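Local coordinates for putative capsular polysaccharide biosynthesis protein (Streptococcus pneumoniae serotype 4, PDB 6EWJ) that probably acts as a pyridoxal phosphate-dependent sugar aminotransferase in teichoic acid biosynthesis, at residues I133-D145 with L307-L320. Sequence-based numbering, arbitrary orientation.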
loop_
_atom_site.group_PDB
_atom_site.type_symbol
_atom_site.label_atom_id
_atom_site.label_comp_id
_atom_site.label_asym_id
_atom_site.label_seq_id
_atom_site.Cartn_x
_atom_site.Cartn_y
_atom_site.Cartn_z
ATOM N N ILE A 133 7.684 -7.465 -19.615
ATOM C CA ILE A 133 8.366 -6.739 -18.532
ATOM C C ILE A 133 9.904 -6.993 -18.524
ATOM O O ILE A 133 10.379 -7.868 -17.793
ATOM C CB ILE A 133 7.757 -7.072 -17.115
ATOM C CG1 ILE A 133 6.222 -6.970 -17.131
ATOM C CG2 ILE A 133 8.343 -6.129 -16.038
ATOM C CD1 ILE A 133 5.534 -7.292 -15.791
ATOM N N PRO A 134 10.686 -6.222 -19.306
ATOM C CA PRO A 134 12.124 -6.231 -19.104
ATOM C C PRO A 134 12.510 -5.642 -17.738
ATOM O O PRO A 134 11.816 -4.721 -17.254
ATOM C CB PRO A 134 12.644 -5.294 -20.225
ATOM C CG PRO A 134 11.474 -5.001 -21.118
ATOM C CD PRO A 134 10.281 -5.120 -20.203
ATOM N N VAL A 135 13.614 -6.119 -17.173
ATOM C CA VAL A 135 14.179 -5.531 -15.983
ATOM C C VAL A 135 15.503 -4.847 -16.279
ATOM O O VAL A 135 16.397 -5.427 -16.939
ATOM C CB VAL A 135 14.350 -6.562 -14.842
ATOM C CG1 VAL A 135 15.278 -7.697 -15.200
ATOM C CG2 VAL A 135 14.867 -5.919 -13.575
ATOM N N GLU A 136 15.648 -3.639 -15.771
ATOM C CA GLU A 136 16.806 -2.838 -16.047
ATOM C C GLU A 136 17.801 -3.130 -14.911
ATOM O O GLU A 136 18.058 -2.334 -14.017
ATOM C CB GLU A 136 16.470 -1.352 -16.178
ATOM C CG GLU A 136 15.154 -1.007 -16.836
ATOM C CD GLU A 136 14.993 -1.434 -18.287
ATOM O OE1 GLU A 136 15.912 -2.014 -18.918
ATOM O OE2 GLU A 136 13.865 -1.192 -18.797
ATOM N N LEU A 137 18.367 -4.335 -14.967
ATOM C CA LEU A 137 19.134 -4.855 -13.849
ATOM C C LEU A 137 20.342 -3.994 -13.536
ATOM O O LEU A 137 21.138 -3.676 -14.443
ATOM C CB LEU A 137 19.612 -6.268 -14.123
ATOM C CG LEU A 137 20.269 -6.955 -12.929
ATOM C CD1 LEU A 137 19.237 -7.376 -11.884
ATOM C CD2 LEU A 137 21.001 -8.203 -13.431
ATOM N N ALA A 138 20.517 -3.695 -12.242
ATOM C CA ALA A 138 21.597 -2.892 -11.717
ATOM C C ALA A 138 21.648 -1.444 -12.237
ATOM O O ALA A 138 22.550 -0.700 -11.876
ATOM C CB ALA A 138 22.921 -3.588 -11.944
ATOM N N GLY A 139 20.678 -1.055 -13.051
ATOM C CA GLY A 139 20.611 0.272 -13.718
ATOM C C GLY A 139 20.866 0.210 -15.207
ATOM O O GLY A 139 20.681 1.190 -15.940
ATOM N N ILE A 140 21.280 -0.949 -15.666
ATOM C CA ILE A 140 21.583 -1.168 -17.064
ATOM C C ILE A 140 20.270 -1.417 -17.837
ATOM O O ILE A 140 19.573 -2.388 -17.573
ATOM C CB ILE A 140 22.517 -2.381 -17.202
ATOM C CG1 ILE A 140 23.782 -2.161 -16.343
ATOM C CG2 ILE A 140 22.896 -2.599 -18.661
ATOM C CD1 ILE A 140 24.518 -3.431 -16.008
ATOM N N VAL A 141 19.994 -0.553 -18.841
ATOM C CA VAL A 141 18.726 -0.549 -19.548
ATOM C C VAL A 141 18.820 -1.566 -20.661
ATOM O O VAL A 141 19.861 -1.656 -21.302
ATOM C CB VAL A 141 18.394 0.844 -20.151
ATOM C CG1 VAL A 141 17.137 0.790 -21.005
ATOM C CG2 VAL A 141 18.172 1.851 -19.019
ATOM N N CYS A 142 17.738 -2.313 -20.904
ATOM C CA CYS A 142 17.687 -3.298 -21.988
ATOM C C CYS A 142 17.762 -2.747 -23.450
ATOM O O CYS A 142 17.664 -1.553 -23.703
ATOM C CB CYS A 142 16.445 -4.153 -21.849
ATOM S SG CYS A 142 16.509 -5.163 -20.318
ATOM N N ASP A 143 17.905 -3.662 -24.393
ATOM C CA ASP A 143 18.019 -3.358 -25.841
ATOM C C ASP A 143 16.620 -3.033 -26.366
ATOM O O ASP A 143 15.927 -3.894 -26.923
ATOM C CB ASP A 143 18.618 -4.632 -26.501
ATOM C CG ASP A 143 18.950 -4.491 -27.951
ATOM O OD1 ASP A 143 18.780 -3.419 -28.555
ATOM O OD2 ASP A 143 19.338 -5.556 -28.511
ATOM N N TYR A 144 16.176 -1.796 -26.132
ATOM C CA TYR A 144 14.805 -1.406 -26.508
ATOM C C TYR A 144 14.568 -1.404 -28.017
ATOM O O TYR A 144 13.480 -1.755 -28.444
ATOM C CB TYR A 144 14.340 -0.132 -25.798
ATOM C CG TYR A 144 13.803 -0.462 -24.436
ATOM C CD1 TYR A 144 14.645 -0.532 -23.334
ATOM C CD2 TYR A 144 12.450 -0.802 -24.266
ATOM C CE1 TYR A 144 14.152 -0.861 -22.076
ATOM C CE2 TYR A 144 11.950 -1.152 -23.020
ATOM C CZ TYR A 144 12.803 -1.175 -21.935
ATOM O OH TYR A 144 12.332 -1.540 -20.704
ATOM N N ASP A 145 15.570 -1.077 -28.833
ATOM C CA ASP A 145 15.387 -1.193 -30.260
ATOM C C ASP A 145 14.978 -2.606 -30.652
ATOM O O ASP A 145 14.078 -2.768 -31.458
ATOM C CB ASP A 145 16.639 -0.774 -31.052
ATOM C CG ASP A 145 16.897 0.747 -30.984
ATOM O OD1 ASP A 145 16.060 1.499 -30.466
ATOM O OD2 ASP A 145 17.976 1.158 -31.465
ATOM N N LEU A 307 29.468 -6.523 -14.528
ATOM C CA LEU A 307 28.588 -6.092 -15.592
ATOM C C LEU A 307 28.971 -4.655 -15.910
ATOM O O LEU A 307 29.216 -3.869 -14.970
ATOM C CB LEU A 307 27.114 -6.073 -15.179
ATOM C CG LEU A 307 26.382 -7.334 -14.858
ATOM C CD1 LEU A 307 24.900 -6.975 -14.769
ATOM C CD2 LEU A 307 26.672 -8.448 -15.856
ATOM N N ALA A 308 28.955 -4.334 -17.193
ATOM C CA ALA A 308 29.373 -3.012 -17.656
ATOM C C ALA A 308 28.269 -2.002 -17.429
ATOM O O ALA A 308 27.121 -2.214 -17.829
ATOM C CB ALA A 308 29.792 -3.039 -19.118
ATOM N N HIS A 309 28.631 -0.937 -16.725
ATOM C CA HIS A 309 27.712 0.167 -16.484
ATOM C C HIS A 309 27.711 1.251 -17.515
ATOM O O HIS A 309 26.846 2.131 -17.507
ATOM C CB HIS A 309 27.920 0.717 -15.076
ATOM C CG HIS A 309 27.355 -0.176 -14.016
ATOM N ND1 HIS A 309 26.014 -0.187 -13.691
ATOM C CD2 HIS A 309 27.948 -1.063 -13.184
ATOM C CE1 HIS A 309 25.806 -1.027 -12.692
ATOM N NE2 HIS A 309 26.955 -1.576 -12.365
ATOM N N LYS A 310 28.693 1.208 -18.409
ATOM C CA LYS A 310 28.780 2.162 -19.492
ATOM C C LYS A 310 28.992 1.354 -20.757
ATOM O O LYS A 310 29.917 0.571 -20.794
ATOM C CB LYS A 310 29.914 3.153 -19.224
ATOM C CG LYS A 310 30.095 4.266 -20.255
ATOM C CD LYS A 310 28.811 4.834 -20.866
ATOM C CE LYS A 310 29.052 6.250 -21.451
ATOM N NZ LYS A 310 27.860 6.940 -22.034
ATOM N N THR A 311 28.058 1.464 -21.702
ATOM C CA THR A 311 28.139 0.802 -22.990
ATOM C C THR A 311 27.934 1.843 -24.120
ATOM O O THR A 311 27.649 3.001 -23.878
ATOM C CB THR A 311 27.141 -0.370 -23.138
ATOM O OG1 THR A 311 25.797 0.121 -23.314
ATOM C CG2 THR A 311 27.240 -1.343 -21.925
ATOM N N GLU A 312 28.030 1.360 -25.336
ATOM C CA GLU A 312 27.700 2.113 -26.531
ATOM C C GLU A 312 26.318 2.751 -26.476
ATOM O O GLU A 312 26.137 3.913 -26.879
ATOM C CB GLU A 312 27.803 1.127 -27.693
ATOM C CG GLU A 312 27.751 1.706 -29.082
ATOM C CD GLU A 312 28.278 0.738 -30.095
ATOM O OE1 GLU A 312 27.470 0.036 -30.739
ATOM O OE2 GLU A 312 29.519 0.680 -30.250
ATOM N N THR A 313 25.356 2.010 -25.908
ATOM C CA THR A 313 23.958 2.477 -25.772
ATOM C C THR A 313 23.516 2.925 -24.380
ATOM O O THR A 313 22.543 3.675 -24.273
ATOM C CB THR A 313 22.957 1.419 -26.258
ATOM O OG1 THR A 313 23.091 0.222 -25.478
ATOM C CG2 THR A 313 23.173 1.113 -27.711
ATOM N N VAL A 314 24.192 2.490 -23.313
ATOM C CA VAL A 314 23.699 2.697 -21.966
ATOM C C VAL A 314 24.672 3.501 -21.121
ATOM O O VAL A 314 25.879 3.218 -21.113
ATOM C CB VAL A 314 23.432 1.338 -21.249
ATOM C CG1 VAL A 314 23.082 1.508 -19.734
ATOM C CG2 VAL A 314 22.346 0.602 -21.989
ATOM N N GLU A 315 24.129 4.460 -20.387
ATOM C CA GLU A 315 24.775 4.994 -19.194
ATOM C C GLU A 315 23.896 4.592 -17.997
ATOM O O GLU A 315 22.807 5.161 -17.761
ATOM C CB GLU A 315 24.918 6.519 -19.270
ATOM C CG GLU A 315 25.455 7.223 -18.009
ATOM C CD GLU A 315 26.954 7.230 -17.860
ATOM O OE1 GLU A 315 27.673 6.609 -18.649
ATOM O OE2 GLU A 315 27.444 7.844 -16.896
ATOM N N SER A 316 24.394 3.634 -17.226
ATOM C CA SER A 316 23.664 3.118 -16.065
ATOM C C SER A 316 23.665 4.096 -14.921
ATOM O O SER A 316 24.612 4.837 -14.753
ATOM C CB SER A 316 24.293 1.773 -15.603
ATOM O OG SER A 316 23.699 1.300 -14.388
ATOM N N SER A 317 22.574 4.097 -14.138
ATOM C CA SER A 317 22.516 4.823 -12.843
ATOM C C SER A 317 23.413 4.225 -11.770
ATOM O O SER A 317 23.583 4.821 -10.729
ATOM C CB SER A 317 21.065 4.913 -12.320
ATOM O OG SER A 317 20.489 3.608 -12.256
ATOM N N ARG A 318 23.949 3.019 -12.020
ATOM C CA ARG A 318 24.956 2.373 -11.185
ATOM C C ARG A 318 24.395 2.051 -9.812
ATOM O O ARG A 318 24.886 2.546 -8.771
ATOM C CB ARG A 318 26.231 3.195 -11.114
ATOM C CG ARG A 318 26.906 3.326 -12.486
ATOM C CD ARG A 318 28.077 4.270 -12.456
ATOM N NE ARG A 318 28.735 4.378 -13.758
ATOM C CZ ARG A 318 28.372 5.176 -14.769
ATOM N NH1 ARG A 318 27.278 5.959 -14.669
ATOM N NH2 ARG A 318 29.089 5.173 -15.886
ATOM N N HIS A 319 23.314 1.284 -9.846
ATOM C CA HIS A 319 22.605 0.859 -8.596
ATOM C C HIS A 319 23.206 -0.371 -7.892
ATOM O O HIS A 319 23.415 -0.351 -6.686
ATOM C CB HIS A 319 21.132 0.586 -8.904
ATOM C CG HIS A 319 20.407 0.032 -7.735
ATOM N ND1 HIS A 319 20.427 0.646 -6.503
ATOM C CD2 HIS A 319 19.792 -1.151 -7.558
ATOM C CE1 HIS A 319 19.810 -0.122 -5.632
ATOM N NE2 HIS A 319 19.401 -1.206 -6.256
ATOM N N LEU A 320 23.558 -1.390 -8.667
ATOM C CA LEU A 320 24.277 -2.573 -8.137
ATOM C C LEU A 320 25.577 -2.849 -8.869
ATOM O O LEU A 320 25.637 -2.757 -10.124
ATOM C CB LEU A 320 23.414 -3.804 -8.287
ATOM C CG LEU A 320 22.073 -3.779 -7.503
ATOM C CD1 LEU A 320 21.266 -4.979 -7.943
ATOM C CD2 LEU A 320 22.275 -3.757 -6.001
#
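Ala138 and Gly139, in the turn that follows strand 129-132 of the seven-stranded aminotransferase sheet, press against Ser316 to Leu320 beside the cofactor pocket. The packing is tight here. Ala138 O takes the backbone N of His319 at 2.9 Å, a donor lying 36° out of the carbonyl plane, and a weak, longer bond from the N of Leu320; the CE1 edge of His309 also faces it. Ser316 OG, anti to its own backbone N (chi1 174°), reaches to 3.1 Å from Gly139 C, against a residue with no side chain. That hydroxyl accepts from the N of Arg318 in an ST turn and shares a hydrogen bond with His309 ND1; this bond and a weak one from NE2 to Leu320 O together help set the imidazole's rotation. Ile140 CD1 lies over one face of that ring and Arg318 CB over the opposite one. Val314 brings its two methyls to the backbone of Val141. Next door, His319 meets the ring of His179, a pyridoxal phosphate-binding residue, though the cofactor is absent here. Toward solvent the fit slackens: Lys310 and Glu315 set out away from 133-145, and Glu315 pairs with both Lys310 and the buried Arg318. On this outer side, beside Leu307, Ile140 CD1 ends 3.4 Å from Ala308 O.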